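Local coordinates for Mll7089 protein (Mesorhizobium loti, PDB 2OZ8) that is probably a magnesium-dependent hydro-lyase of the enolase superfamily, related to mandelate racemase, though its substrate and physiological role are unknown, at residues 110-115 and 344-349; 126-131 and 306-311; 133-138 and 159-164; 165-170 and 194-199. All coordinates share one frame; numbering follows the deposited sequence.

How the interactions relate
Interaction 1 closes the longest loop: residues 110-115, on a helix ahead of the barrel, meet the turn at 344-349 that follows the last strands of the fold. Inside it is nested interaction 2, where 126-131, leading into the first barrel strand, packs on helix 304-309; the two touch through Trp-111 and Leu-126. Within both loops lie interactions 3 and 4, which follow one another along the chain. Interaction 3 pairs strand 132-138 with 163-167, and interaction 4 pairs 163-167 with 192-196, extending the same sheet by another parallel strand. Interaction 3 touches interaction 2 through Val-133, against Ala-307 and Val-308. Interaction 4 lies across the chain's centre from interaction 1.

Interaction 1 (110-115 and 344-349); sequences LWDLAA and PGHGLV
Asp-112, in the helix that carries 110-115, brings its CA to 4.2 Å from the CA of Gly-345, just where the chain makes a type II' beta turn from Pro-344 to Gly-347. The turn passes so close to the helix that a side chain on Gly-345 would run into OD1 of Asp-112. Ala-115, one helical turn further on, rests its CB on the CA of Gly-345 at 3.7 Å.

Asp-112 carries most of the contact. With CG anti to the backbone N (chi1 -176°), its carboxylate reaches out over one face of the His-346 ring and lies almost parallel to it, the two planes 7° apart. CG sits above the middle of the ring, 3.3 Å from NE2 of His-346. At the same time OD1 of Asp-112 accepts a hydrogen bond of 2.9 Å from the backbone N of His-346, on its anti side and 31° out of the carboxylate plane, so one side chain grips both the backbone and the ring of the same residue. The ring is steadied at its edge as well: the backbone N of Leu-348 donates to ND1 of His-346 over 3.1 Å, lying in the ring plane. Two waters fill in between the carboxylate and Leu-348 O, one beside each carboxylate oxygen.

The backbone of Leu-47, on strand 45-52, takes up the remaining polar ends, its N bonding OD2 of Asp-112 and its O bonding NE2 of His-346. From helix 122-125, Leu-122 packs on His-346 and Leu-125 on Ala-115, wedging the turn between helix 103-118, that short helix and the N-terminal antiparallel sheet.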
loop_
_atom_site.group_PDB
_atom_site.type_symbol
_atom_site.label_atom_id
_atom_site.label_comp_id
_atom_site.label_asym_id
_atom_site.label_seq_id
_atom_site.Cartn_x
_atom_site.Cartn_y
_atom_site.Cartn_z
ATOM N N LEU A 110 -39.697 1.512 -16.541
ATOM C CA LEU A 110 -39.383 2.931 -16.879
ATOM C C LEU A 110 -38.687 3.121 -18.228
ATOM O O LEU A 110 -39.129 3.955 -19.031
ATOM C CB LEU A 110 -38.573 3.621 -15.771
ATOM C CG LEU A 110 -39.298 3.929 -14.473
ATOM C CD1 LEU A 110 -38.359 4.596 -13.518
ATOM C CD2 LEU A 110 -40.583 4.799 -14.783
ATOM N N TRP A 111 -37.625 2.359 -18.492
ATOM C CA TRP A 111 -36.965 2.422 -19.822
ATOM C C TRP A 111 -37.771 1.895 -21.017
ATOM O O TRP A 111 -37.621 2.346 -22.129
ATOM C CB TRP A 111 -35.614 1.703 -19.809
ATOM C CG TRP A 111 -34.537 2.409 -19.081
ATOM C CD1 TRP A 111 -34.183 2.242 -17.760
ATOM C CD2 TRP A 111 -33.673 3.415 -19.607
ATOM N NE1 TRP A 111 -33.129 3.059 -17.454
ATOM C CE2 TRP A 111 -32.796 3.793 -18.570
ATOM C CE3 TRP A 111 -33.547 4.041 -20.860
ATOM C CZ2 TRP A 111 -31.787 4.760 -18.758
ATOM C CZ3 TRP A 111 -32.541 5.014 -21.034
ATOM C CH2 TRP A 111 -31.687 5.349 -19.991
ATOM N N ASP A 112 -38.585 0.896 -20.790
ATOM C CA ASP A 112 -39.501 0.415 -21.811
ATOM C C ASP A 112 -40.475 1.564 -22.229
ATOM O O ASP A 112 -40.646 1.894 -23.407
ATOM C CB ASP A 112 -40.285 -0.757 -21.216
ATOM C CG ASP A 112 -41.198 -1.414 -22.221
ATOM O OD1 ASP A 112 -40.803 -1.460 -23.399
ATOM O OD2 ASP A 112 -42.294 -1.868 -21.828
ATOM N N LEU A 113 -41.116 2.148 -21.225
ATOM C CA LEU A 113 -41.956 3.301 -21.394
ATOM C C LEU A 113 -41.244 4.488 -22.049
ATOM O O LEU A 113 -41.794 5.072 -22.972
ATOM C CB LEU A 113 -42.576 3.680 -20.045
ATOM C CG LEU A 113 -43.520 4.875 -19.987
ATOM C CD1 LEU A 113 -44.602 4.803 -21.075
ATOM C CD2 LEU A 113 -44.109 4.828 -18.624
ATOM N N ALA A 114 -40.043 4.836 -21.595
ATOM C CA ALA A 114 -39.262 5.941 -22.180
ATOM C C ALA A 114 -38.929 5.742 -23.633
ATOM O O ALA A 114 -39.008 6.666 -24.431
ATOM C CB ALA A 114 -37.985 6.184 -21.397
ATOM N N ALA A 115 -38.504 4.547 -23.971
ATOM C CA ALA A 115 -38.296 4.156 -25.357
ATOM C C ALA A 115 -39.583 4.212 -26.228
ATOM O O ALA A 115 -39.567 4.773 -27.337
ATOM C CB ALA A 115 -37.671 2.747 -25.398
ATOM N N PRO A 344 -40.882 -0.948 -30.604
ATOM C CA PRO A 344 -40.614 0.032 -29.547
ATOM C C PRO A 344 -40.527 -0.574 -28.170
ATOM O O PRO A 344 -41.073 -1.655 -27.930
ATOM C CB PRO A 344 -41.820 0.983 -29.626
ATOM C CG PRO A 344 -42.918 0.175 -30.237
ATOM C CD PRO A 344 -42.233 -0.760 -31.199
ATOM N N GLY A 345 -39.854 0.136 -27.263
ATOM C CA GLY A 345 -39.574 -0.424 -25.962
ATOM C C GLY A 345 -38.567 -1.555 -26.046
ATOM O O GLY A 345 -37.709 -1.620 -26.974
ATOM N N HIS A 346 -38.636 -2.426 -25.052
ATOM C CA HIS A 346 -37.800 -3.610 -25.046
ATOM C C HIS A 346 -38.411 -4.737 -25.901
ATOM O O HIS A 346 -37.815 -5.789 -26.055
ATOM C CB HIS A 346 -37.422 -4.077 -23.625
ATOM C CG HIS A 346 -38.564 -4.210 -22.666
ATOM N ND1 HIS A 346 -39.761 -4.825 -22.985
ATOM C CD2 HIS A 346 -38.669 -3.836 -21.366
ATOM C CE1 HIS A 346 -40.549 -4.823 -21.920
ATOM N NE2 HIS A 346 -39.915 -4.213 -20.929
ATOM N N GLY A 347 -39.607 -4.489 -26.444
ATOM C CA GLY A 347 -40.306 -5.409 -27.348
ATOM C C GLY A 347 -41.102 -6.466 -26.614
ATOM O O GLY A 347 -41.643 -7.351 -27.244
ATOM N N LEU A 348 -41.146 -6.436 -25.276
ATOM C CA LEU A 348 -41.909 -7.457 -24.562
ATOM C C LEU A 348 -43.239 -6.852 -24.170
ATOM O O LEU A 348 -43.310 -5.786 -23.544
ATOM C CB LEU A 348 -41.154 -8.078 -23.373
ATOM C CG LEU A 348 -39.797 -8.757 -23.684
ATOM C CD1 LEU A 348 -38.990 -8.968 -22.400
ATOM C CD2 LEU A 348 -39.890 -10.096 -24.555
ATOM N N VAL A 349 -44.306 -7.529 -24.586
ATOM C CA VAL A 349 -45.674 -7.117 -24.226
ATOM C C VAL A 349 -46.403 -8.295 -23.656
ATOM O O VAL A 349 -46.417 -9.345 -24.247
ATOM C CB VAL A 349 -46.491 -6.548 -25.452
ATOM C CG1 VAL A 349 -47.909 -6.172 -24.995
ATOM C CG2 VAL A 349 -45.793 -5.359 -26.093
HETATM O O HOH W 1 -42.181 -3.588 -24.883
HETATM O O HOH W 2 -44.571 -3.453 -22.632
#

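Interaction 2 (126-131 and 306-311); sequences LGSRRN and MAVALP
Leu-126 and Ser-128 flank Gly-127, the positive-phi residue of a Schellman motif that ends helix 122-125, and both press on helix 304-309 of the TIM-barrel domain. The tight part is here: CB of Leu-126 meets CB of Ala-309 at 3.6 Å, while its CD1 reaches along to CG of Met-306 at 3.8 Å. CB of Ser-128 rests nearly as close, 3.8 Å from CA of Ala-309, and its OG bonds ND1 of His-123.

Val-308 fills the next gap with both methyls. CG2 lies 3.4 Å from Arg-130 O and also touches CB of Ser-128, whereas CG1 lies against the backbone carbon of Asn-131 at 3.7 Å. An alanine here would probably open a gap between the helix and the loop, leaving the backbone at Arg-130 and Asn-131 with less to rest on.

Toward solvent the contact thins out: Arg-130 lays little more than its CG near Val-308 O, and the side chain of Asn-131 starts off away from the helix. Arg-86 of a second subunit bonds Gly-127 O. No direct hydrogen bond joins the two segments; instead, one water donates to Leu-126 O at 2.9 Å and to Ala-309 O at 2.8 Å.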
loop_
_atom_site.group_PDB
_atom_site.type_symbol
_atom_site.label_atom_id
_atom_site.label_comp_id
_atom_site.label_asym_id
_atom_site.label_seq_id
_atom_site.Cartn_x
_atom_site.Cartn_y
_atom_site.Cartn_z
ATOM N N LEU A 126 -30.528 3.222 -26.101
ATOM C CA LEU A 126 -29.328 2.966 -25.254
ATOM C C LEU A 126 -28.016 3.289 -25.969
ATOM O O LEU A 126 -26.956 3.176 -25.363
ATOM C CB LEU A 126 -29.316 1.562 -24.617
ATOM C CG LEU A 126 -30.472 1.314 -23.620
ATOM C CD1 LEU A 126 -30.463 -0.102 -23.104
ATOM C CD2 LEU A 126 -30.525 2.391 -22.489
ATOM N N GLY A 127 -28.124 3.752 -27.223
ATOM C CA GLY A 127 -26.986 4.128 -28.054
ATOM C C GLY A 127 -26.386 2.984 -28.873
ATOM O O GLY A 127 -25.290 3.117 -29.379
ATOM N N SER A 128 -27.091 1.871 -29.054
ATOM C CA SER A 128 -26.481 0.745 -29.740
ATOM C C SER A 128 -26.090 1.110 -31.147
ATOM O O SER A 128 -26.633 2.057 -31.726
ATOM C CB SER A 128 -27.397 -0.491 -29.770
ATOM O OG SER A 128 -28.453 -0.329 -30.723
ATOM N N ARG A 129 -25.142 0.339 -31.686
ATOM C CA ARG A 129 -24.747 0.408 -33.092
ATOM C C ARG A 129 -24.987 -0.967 -33.698
ATOM O O ARG A 129 -24.850 -1.154 -34.893
ATOM C CB ARG A 129 -23.270 0.727 -33.248
ATOM C CG ARG A 129 -22.778 1.946 -32.504
ATOM C CD ARG A 129 -21.592 2.583 -33.266
ATOM N NE ARG A 129 -20.658 3.163 -32.319
ATOM C CZ ARG A 129 -19.896 4.211 -32.583
ATOM N NH1 ARG A 129 -19.944 4.777 -33.784
ATOM N NH2 ARG A 129 -19.105 4.708 -31.642
ATOM N N ARG A 130 -25.307 -1.944 -32.868
ATOM C CA ARG A 130 -25.610 -3.247 -33.387
ATOM C C ARG A 130 -26.910 -3.756 -32.818
ATOM O O ARG A 130 -27.506 -3.140 -31.949
ATOM C CB ARG A 130 -24.428 -4.223 -33.217
ATOM C CG ARG A 130 -23.904 -4.483 -31.761
ATOM C CD ARG A 130 -22.408 -5.007 -31.786
ATOM N NE ARG A 130 -21.558 -4.006 -32.469
ATOM C CZ ARG A 130 -20.569 -4.278 -33.327
ATOM N NH1 ARG A 130 -20.257 -5.538 -33.619
ATOM N NH2 ARG A 130 -19.896 -3.275 -33.896
ATOM N N ASN A 131 -27.377 -4.868 -33.345
ATOM C CA ASN A 131 -28.642 -5.369 -32.918
ATOM C C ASN A 131 -28.570 -6.808 -32.441
ATOM O O ASN A 131 -29.596 -7.428 -32.193
ATOM C CB ASN A 131 -29.730 -5.101 -33.984
ATOM C CG ASN A 131 -29.870 -6.212 -34.992
ATOM O OD1 ASN A 131 -28.876 -6.791 -35.457
ATOM N ND2 ASN A 131 -31.132 -6.541 -35.337
ATOM N N MET A 306 -29.267 -3.873 -23.356
ATOM C CA MET A 306 -27.993 -3.421 -22.790
ATOM C C MET A 306 -26.874 -4.269 -23.359
ATOM O O MET A 306 -25.790 -3.786 -23.568
ATOM C CB MET A 306 -28.001 -3.463 -21.242
ATOM C CG MET A 306 -29.201 -2.698 -20.615
ATOM S SD MET A 306 -30.797 -3.573 -20.396
ATOM C CE MET A 306 -30.149 -4.554 -19.052
ATOM N N ALA A 307 -27.131 -5.545 -23.630
ATOM C CA ALA A 307 -26.045 -6.404 -24.124
ATOM C C ALA A 307 -25.563 -5.899 -25.449
ATOM O O ALA A 307 -24.363 -5.801 -25.652
ATOM C CB ALA A 307 -26.456 -7.894 -24.216
ATOM N N VAL A 308 -26.493 -5.593 -26.356
ATOM C CA VAL A 308 -26.095 -5.114 -27.669
ATOM C C VAL A 308 -25.647 -3.671 -27.571
ATOM O O VAL A 308 -24.911 -3.249 -28.432
ATOM C CB VAL A 308 -27.191 -5.270 -28.846
ATOM C CG1 VAL A 308 -27.876 -6.619 -28.859
ATOM C CG2 VAL A 308 -28.225 -4.161 -28.826
ATOM N N ALA A 309 -26.074 -2.897 -26.559
ATOM C CA ALA A 309 -25.692 -1.482 -26.561
ATOM C C ALA A 309 -24.322 -1.173 -25.925
ATOM O O ALA A 309 -23.670 -0.191 -26.284
ATOM C CB ALA A 309 -26.801 -0.587 -25.988
ATOM N N LEU A 310 -23.886 -1.994 -24.980
ATOM C CA LEU A 310 -22.558 -1.755 -24.367
ATOM C C LEU A 310 -21.511 -2.388 -25.246
ATOM O O LEU A 310 -21.705 -3.518 -25.723
ATOM C CB LEU A 310 -22.474 -2.340 -22.947
ATOM C CG LEU A 310 -23.386 -1.721 -21.898
ATOM C CD1 LEU A 310 -23.425 -2.633 -20.661
ATOM C CD2 LEU A 310 -22.914 -0.342 -21.559
ATOM N N PRO A 311 -20.409 -1.681 -25.475
ATOM C CA PRO A 311 -19.383 -2.263 -26.372
ATOM C C PRO A 311 -18.526 -3.379 -25.721
ATOM O O PRO A 311 -18.004 -4.231 -26.431
ATOM C CB PRO A 311 -18.538 -1.039 -26.735
ATOM C CG PRO A 311 -18.597 -0.173 -25.417
ATOM C CD PRO A 311 -20.016 -0.345 -24.963
HETATM O O HOH W 3 -24.178 2.448 -25.600
HETATM O O HOH W 4 -23.651 -1.541 -29.806
#

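Interaction 3 (133-138 and 159-164); sequences VKAYAS and IGYSAF
Ala-137 lays its methyl over the face of the Tyr-161 ring, a CH-pi contact with CB of Ala-137 4.1 Å from the ring centroid and 27° off its normal. Tyr-161 precedes the strand proper. With CG anti to its carbonyl carbon (chi1 -69°), its ring reaches back along 133-138, so that CE1 of Tyr-161 also touches CB of Ala-135 at 4.0 Å.

True strand pairing begins only at the far end. Ala-137 N donates to Ala-163 O over 2.9 Å in a nearly straight bond (175° at the hydrogen), and CA of Phe-164 makes a CA-H...O contact of 3.3 Å with Ala-137 O. Before that, where the backbones have not yet closed up, a water spans the gap, giving a proton to Ala-135 O at 2.7 Å and taking one from Ser-162 N at 2.8 Å.

The methyl of Ala-137 also meets CD1 of Phe-164, and Ala-156 of helix 146-158 packs on both residues as well as on Tyr-161. Elsewhere along the pair, CB of Tyr-136 touches CB of Ala-163 at 3.7 Å. Strand 132-138, helix 146-158 and strand 163-167 thus form a parallel beta-alpha-beta crossover, the repeating unit of a TIM barrel.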
loop_
_atom_site.group_PDB
_atom_site.type_symbol
_atom_site.label_atom_id
_atom_site.label_comp_id
_atom_site.label_asym_id
_atom_site.label_seq_id
_atom_site.Cartn_x
_atom_site.Cartn_y
_atom_site.Cartn_z
ATOM N N VAL A 133 -26.207 -10.026 -30.145
ATOM C CA VAL A 133 -25.186 -10.509 -29.241
ATOM C C VAL A 133 -25.183 -12.032 -29.204
ATOM O O VAL A 133 -26.214 -12.655 -29.318
ATOM C CB VAL A 133 -25.425 -9.919 -27.836
ATOM C CG1 VAL A 133 -26.685 -10.439 -27.204
ATOM C CG2 VAL A 133 -24.195 -10.123 -26.979
ATOM N N LYS A 134 -24.026 -12.636 -29.062
ATOM C CA LYS A 134 -23.932 -14.083 -28.806
ATOM C C LYS A 134 -24.631 -14.512 -27.541
ATOM O O LYS A 134 -24.536 -13.855 -26.475
ATOM C CB LYS A 134 -22.475 -14.479 -28.667
ATOM C CG LYS A 134 -21.676 -14.162 -29.915
ATOM C CD LYS A 134 -20.289 -14.770 -29.840
ATOM C CE LYS A 134 -19.288 -13.700 -29.728
ATOM N NZ LYS A 134 -17.951 -14.312 -29.933
ATOM N N ALA A 135 -25.288 -15.655 -27.629
ATOM C CA ALA A 135 -26.003 -16.177 -26.492
ATOM C C ALA A 135 -25.360 -17.515 -26.135
ATOM O O ALA A 135 -24.949 -18.245 -27.013
ATOM C CB ALA A 135 -27.509 -16.338 -26.848
ATOM N N TYR A 136 -25.229 -17.824 -24.852
ATOM C CA TYR A 136 -24.701 -19.115 -24.484
ATOM C C TYR A 136 -25.783 -19.880 -23.768
ATOM O O TYR A 136 -26.698 -19.284 -23.222
ATOM C CB TYR A 136 -23.422 -19.017 -23.647
ATOM C CG TYR A 136 -23.549 -18.336 -22.310
ATOM C CD1 TYR A 136 -23.832 -19.070 -21.187
ATOM C CD2 TYR A 136 -23.313 -16.989 -22.163
ATOM C CE1 TYR A 136 -23.892 -18.484 -19.943
ATOM C CE2 TYR A 136 -23.363 -16.359 -20.903
ATOM C CZ TYR A 136 -23.658 -17.131 -19.804
ATOM O OH TYR A 136 -23.769 -16.622 -18.541
ATOM N N ALA A 137 -25.697 -21.198 -23.827
ATOM C CA ALA A 137 -26.743 -22.031 -23.296
ATOM C C ALA A 137 -26.354 -22.376 -21.866
ATOM O O ALA A 137 -25.274 -22.850 -21.647
ATOM C CB ALA A 137 -26.880 -23.297 -24.137
ATOM N N SER A 138 -27.260 -22.154 -20.927
ATOM C CA SER A 138 -26.994 -22.292 -19.522
ATOM C C SER A 138 -28.040 -23.190 -18.886
ATOM O O SER A 138 -29.221 -22.909 -18.903
ATOM C CB SER A 138 -26.994 -20.911 -18.907
ATOM O OG SER A 138 -26.861 -20.961 -17.522
ATOM N N ILE A 159 -29.763 -26.618 -32.175
ATOM C CA ILE A 159 -30.254 -25.333 -32.699
ATOM C C ILE A 159 -29.186 -24.219 -32.683
ATOM O O ILE A 159 -29.504 -23.041 -32.808
ATOM C CB ILE A 159 -31.510 -24.861 -31.921
ATOM C CG1 ILE A 159 -31.123 -24.414 -30.491
ATOM C CG2 ILE A 159 -32.638 -25.971 -31.936
ATOM C CD1 ILE A 159 -32.287 -24.172 -29.584
ATOM N N GLY A 160 -27.924 -24.566 -32.517
ATOM C CA GLY A 160 -26.877 -23.630 -32.938
ATOM C C GLY A 160 -26.093 -22.847 -31.908
ATOM O O GLY A 160 -25.330 -21.954 -32.280
ATOM N N TYR A 161 -26.291 -23.165 -30.626
ATOM C CA TYR A 161 -25.375 -22.729 -29.552
ATOM C C TYR A 161 -24.023 -23.356 -29.764
ATOM O O TYR A 161 -23.922 -24.502 -30.225
ATOM C CB TYR A 161 -25.933 -23.088 -28.166
ATOM C CG TYR A 161 -27.175 -22.267 -27.821
ATOM C CD1 TYR A 161 -27.070 -21.033 -27.131
ATOM C CD2 TYR A 161 -28.469 -22.715 -28.212
ATOM C CE1 TYR A 161 -28.232 -20.251 -26.835
ATOM C CE2 TYR A 161 -29.621 -21.967 -27.925
ATOM C CZ TYR A 161 -29.495 -20.724 -27.252
ATOM O OH TYR A 161 -30.644 -20.014 -26.994
ATOM N N SER A 162 -22.977 -22.608 -29.455
ATOM C CA SER A 162 -21.605 -23.114 -29.531
ATOM C C SER A 162 -20.894 -22.841 -28.220
ATOM O O SER A 162 -19.719 -23.181 -28.060
ATOM C CB SER A 162 -20.863 -22.476 -30.684
ATOM O OG SER A 162 -20.929 -21.052 -30.631
ATOM N N ALA A 163 -21.619 -22.241 -27.268
ATOM C CA ALA A 163 -21.103 -22.020 -25.924
ATOM C C ALA A 163 -22.120 -22.481 -24.863
ATOM O O ALA A 163 -23.333 -22.258 -25.024
ATOM C CB ALA A 163 -20.721 -20.543 -25.744
ATOM N N PHE A 164 -21.624 -23.101 -23.786
ATOM C CA PHE A 164 -22.419 -23.897 -22.839
ATOM C C PHE A 164 -21.903 -23.670 -21.416
ATOM O O PHE A 164 -20.711 -23.733 -21.192
ATOM C CB PHE A 164 -22.299 -25.401 -23.182
ATOM C CG PHE A 164 -22.700 -25.724 -24.601
ATOM C CD1 PHE A 164 -24.049 -25.891 -24.940
ATOM C CD2 PHE A 164 -21.758 -25.776 -25.616
ATOM C CE1 PHE A 164 -24.444 -26.094 -26.251
ATOM C CE2 PHE A 164 -22.175 -25.988 -26.995
ATOM C CZ PHE A 164 -23.500 -26.143 -27.279
HETATM O O HOH W 5 -23.598 -20.026 -28.457
#

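Interaction 4 (165-170 and 194-199); sequences KIKVGH and MIDPNE. With SO4 (sulfate ion), chain D.
Lys-167 and Asp-196 form a salt bridge, NZ to OD2 at 2.8 Å, across neighbouring parallel strands of the TIM barrel. The lysine bends at chi2 (-67°) to run beside the aspartate, and its NZ comes down on OD2 from above the carboxylate plane, 52° out of it. Lys-165 NZ stays 4.0 Å from the same OD2 and makes salt bridges with Glu-224 and Glu-317 instead. Two lysines separated by a single residue, a Lys-X-Lys pattern, facing acidic residues on later strands are consistent with the active site of the enolase superfamily. An alanine in place of Lys-167 would probably leave the Asp-196 carboxylate without its salt-bridge mate and freer to turn.

Three backbone bonds join the segments: Ile-166 N to Met-194 O at 3.1 Å, Asp-196 N to Ile-166 O at 3.0 Å, and Val-168 N to Asp-196 O at 3.1 Å. Strands 165-167 and 194-196 run 27° apart.

Beyond the charges, the other face is apolar. Leu-180 of helix 173-184 packs over Ile-166 and Ile-195, and CG2 of Ile-195 touches both CG1 of Ile-166 and CG1 of Val-168. Past the strand ends, CG2 of Val-168 lies against the proline ring, 3.7 Å from CG of Pro-197.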
loop_
_atom_site.group_PDB
_atom_site.type_symbol
_atom_site.label_atom_id
_atom_site.label_comp_id
_atom_site.label_asym_id
_atom_site.label_seq_id
_atom_site.Cartn_x
_atom_site.Cartn_y
_atom_site.Cartn_z
ATOM N N LYS A 165 -22.795 -23.390 -20.461
ATOM C CA LYS A 165 -22.416 -23.221 -19.061
ATOM C C LYS A 165 -23.122 -24.237 -18.187
ATOM O O LYS A 165 -24.341 -24.388 -18.265
ATOM C CB LYS A 165 -22.739 -21.827 -18.550
ATOM C CG LYS A 165 -22.170 -21.542 -17.165
ATOM C CD LYS A 165 -23.109 -20.653 -16.305
ATOM C CE LYS A 165 -23.107 -19.238 -16.747
ATOM N NZ LYS A 165 -23.845 -18.257 -15.898
ATOM N N ILE A 166 -22.335 -24.906 -17.349
ATOM C CA ILE A 166 -22.820 -25.873 -16.414
ATOM C C ILE A 166 -22.483 -25.467 -15.003
ATOM O O ILE A 166 -21.557 -24.654 -14.778
ATOM C CB ILE A 166 -22.266 -27.285 -16.712
ATOM C CG1 ILE A 166 -20.749 -27.317 -16.536
ATOM C CG2 ILE A 166 -22.734 -27.722 -18.150
ATOM C CD1 ILE A 166 -20.127 -28.691 -16.690
ATOM N N LYS A 167 -23.251 -26.028 -14.068
ATOM C CA LYS A 167 -23.096 -25.780 -12.639
ATOM C C LYS A 167 -22.228 -26.811 -12.034
ATOM O O LYS A 167 -22.432 -27.977 -12.284
ATOM C CB LYS A 167 -24.445 -25.817 -11.920
ATOM C CG LYS A 167 -25.421 -24.791 -12.454
ATOM C CD LYS A 167 -25.018 -23.373 -12.191
ATOM C CE LYS A 167 -26.110 -22.382 -12.569
ATOM N NZ LYS A 167 -25.600 -20.944 -12.579
ATOM N N VAL A 168 -21.277 -26.382 -11.217
ATOM C CA VAL A 168 -20.395 -27.319 -10.536
ATOM C C VAL A 168 -20.392 -26.980 -9.075
ATOM O O VAL A 168 -21.208 -26.185 -8.641
ATOM C CB VAL A 168 -18.942 -27.328 -11.128
ATOM C CG1 VAL A 168 -18.970 -27.813 -12.605
ATOM C CG2 VAL A 168 -18.297 -25.968 -11.001
ATOM N N GLY A 169 -19.468 -27.566 -8.308
ATOM C CA GLY A 169 -19.411 -27.307 -6.882
ATOM C C GLY A 169 -19.893 -28.455 -6.036
ATOM O O GLY A 169 -20.078 -28.264 -4.840
ATOM N N HIS A 170 -20.102 -29.637 -6.642
ATOM C CA HIS A 170 -20.324 -30.876 -5.876
ATOM C C HIS A 170 -19.278 -31.107 -4.811
ATOM O O HIS A 170 -18.077 -30.891 -5.062
ATOM C CB HIS A 170 -20.385 -32.123 -6.792
ATOM C CG HIS A 170 -21.693 -32.265 -7.480
ATOM N ND1 HIS A 170 -22.785 -32.847 -6.870
ATOM C CD2 HIS A 170 -22.134 -31.767 -8.660
ATOM C CE1 HIS A 170 -23.837 -32.720 -7.660
ATOM N NE2 HIS A 170 -23.469 -32.078 -8.757
ATOM N N MET A 194 -18.158 -22.823 -19.966
ATOM C CA MET A 194 -18.024 -22.094 -18.714
ATOM C C MET A 194 -18.497 -22.959 -17.569
ATOM O O MET A 194 -19.443 -23.772 -17.726
ATOM C CB MET A 194 -18.820 -20.773 -18.732
ATOM C CG MET A 194 -18.699 -19.885 -20.063
ATOM S SD MET A 194 -19.435 -20.341 -21.707
ATOM C CE MET A 194 -19.907 -18.727 -22.077
ATOM N N ILE A 195 -17.850 -22.798 -16.409
ATOM C CA ILE A 195 -18.339 -23.423 -15.194
ATOM C C ILE A 195 -18.735 -22.390 -14.157
ATOM O O ILE A 195 -18.146 -21.338 -14.097
ATOM C CB ILE A 195 -17.351 -24.439 -14.564
ATOM C CG1 ILE A 195 -16.021 -23.792 -14.267
ATOM C CG2 ILE A 195 -17.204 -25.691 -15.449
ATOM C CD1 ILE A 195 -15.158 -24.563 -13.272
ATOM N N ASP A 196 -19.730 -22.728 -13.331
ATOM C CA ASP A 196 -20.268 -21.862 -12.295
ATOM C C ASP A 196 -20.439 -22.641 -10.994
ATOM O O ASP A 196 -21.439 -23.307 -10.816
ATOM C CB ASP A 196 -21.624 -21.364 -12.734
ATOM C CG ASP A 196 -22.186 -20.289 -11.808
ATOM O OD1 ASP A 196 -21.670 -20.063 -10.679
ATOM O OD2 ASP A 196 -23.186 -19.676 -12.209
ATOM N N PRO A 197 -19.453 -22.577 -10.088
ATOM C CA PRO A 197 -19.503 -23.201 -8.761
ATOM C C PRO A 197 -20.409 -22.484 -7.757
ATOM O O PRO A 197 -20.674 -23.022 -6.686
ATOM C CB PRO A 197 -18.058 -23.038 -8.248
ATOM C CG PRO A 197 -17.229 -22.721 -9.499
ATOM C CD PRO A 197 -18.160 -21.896 -10.320
ATOM N N ASN A 198 -20.826 -21.257 -8.057
ATOM C CA ASN A 198 -21.660 -20.487 -7.152
ATOM C C ASN A 198 -21.171 -20.457 -5.720
ATOM O O ASN A 198 -21.936 -20.747 -4.773
ATOM C CB ASN A 198 -23.077 -20.977 -7.196
ATOM C CG ASN A 198 -24.035 -19.858 -7.352
ATOM O OD1 ASN A 198 -24.380 -19.163 -6.385
ATOM N ND2 ASN A 198 -24.447 -19.615 -8.622
ATOM N N GLU A 199 -19.897 -20.093 -5.581
ATOM C CA GLU A 199 -19.227 -19.841 -4.307
ATOM C C GLU A 199 -18.939 -21.107 -3.502
ATOM O O GLU A 199 -18.600 -21.034 -2.320
ATOM C CB GLU A 199 -19.983 -18.803 -3.428
ATOM C CG GLU A 199 -20.350 -17.451 -4.048
ATOM C CD GLU A 199 -20.876 -16.373 -2.992
ATOM O OE1 GLU A 199 -21.815 -16.590 -2.230
ATOM O OE2 GLU A 199 -20.373 -15.250 -2.911
HETATM S S SO4 D . -23.489 -32.006 -3.273
HETATM O O1 SO4 D . -24.236 -30.730 -3.236
HETATM O O2 SO4 D . -22.091 -31.598 -3.091
HETATM O O3 SO4 D . -23.832 -32.957 -2.200
HETATM O O4 SO4 D . -23.754 -32.707 -4.545
HETATM O O HOH W 6 -23.239 -24.184 -8.951
#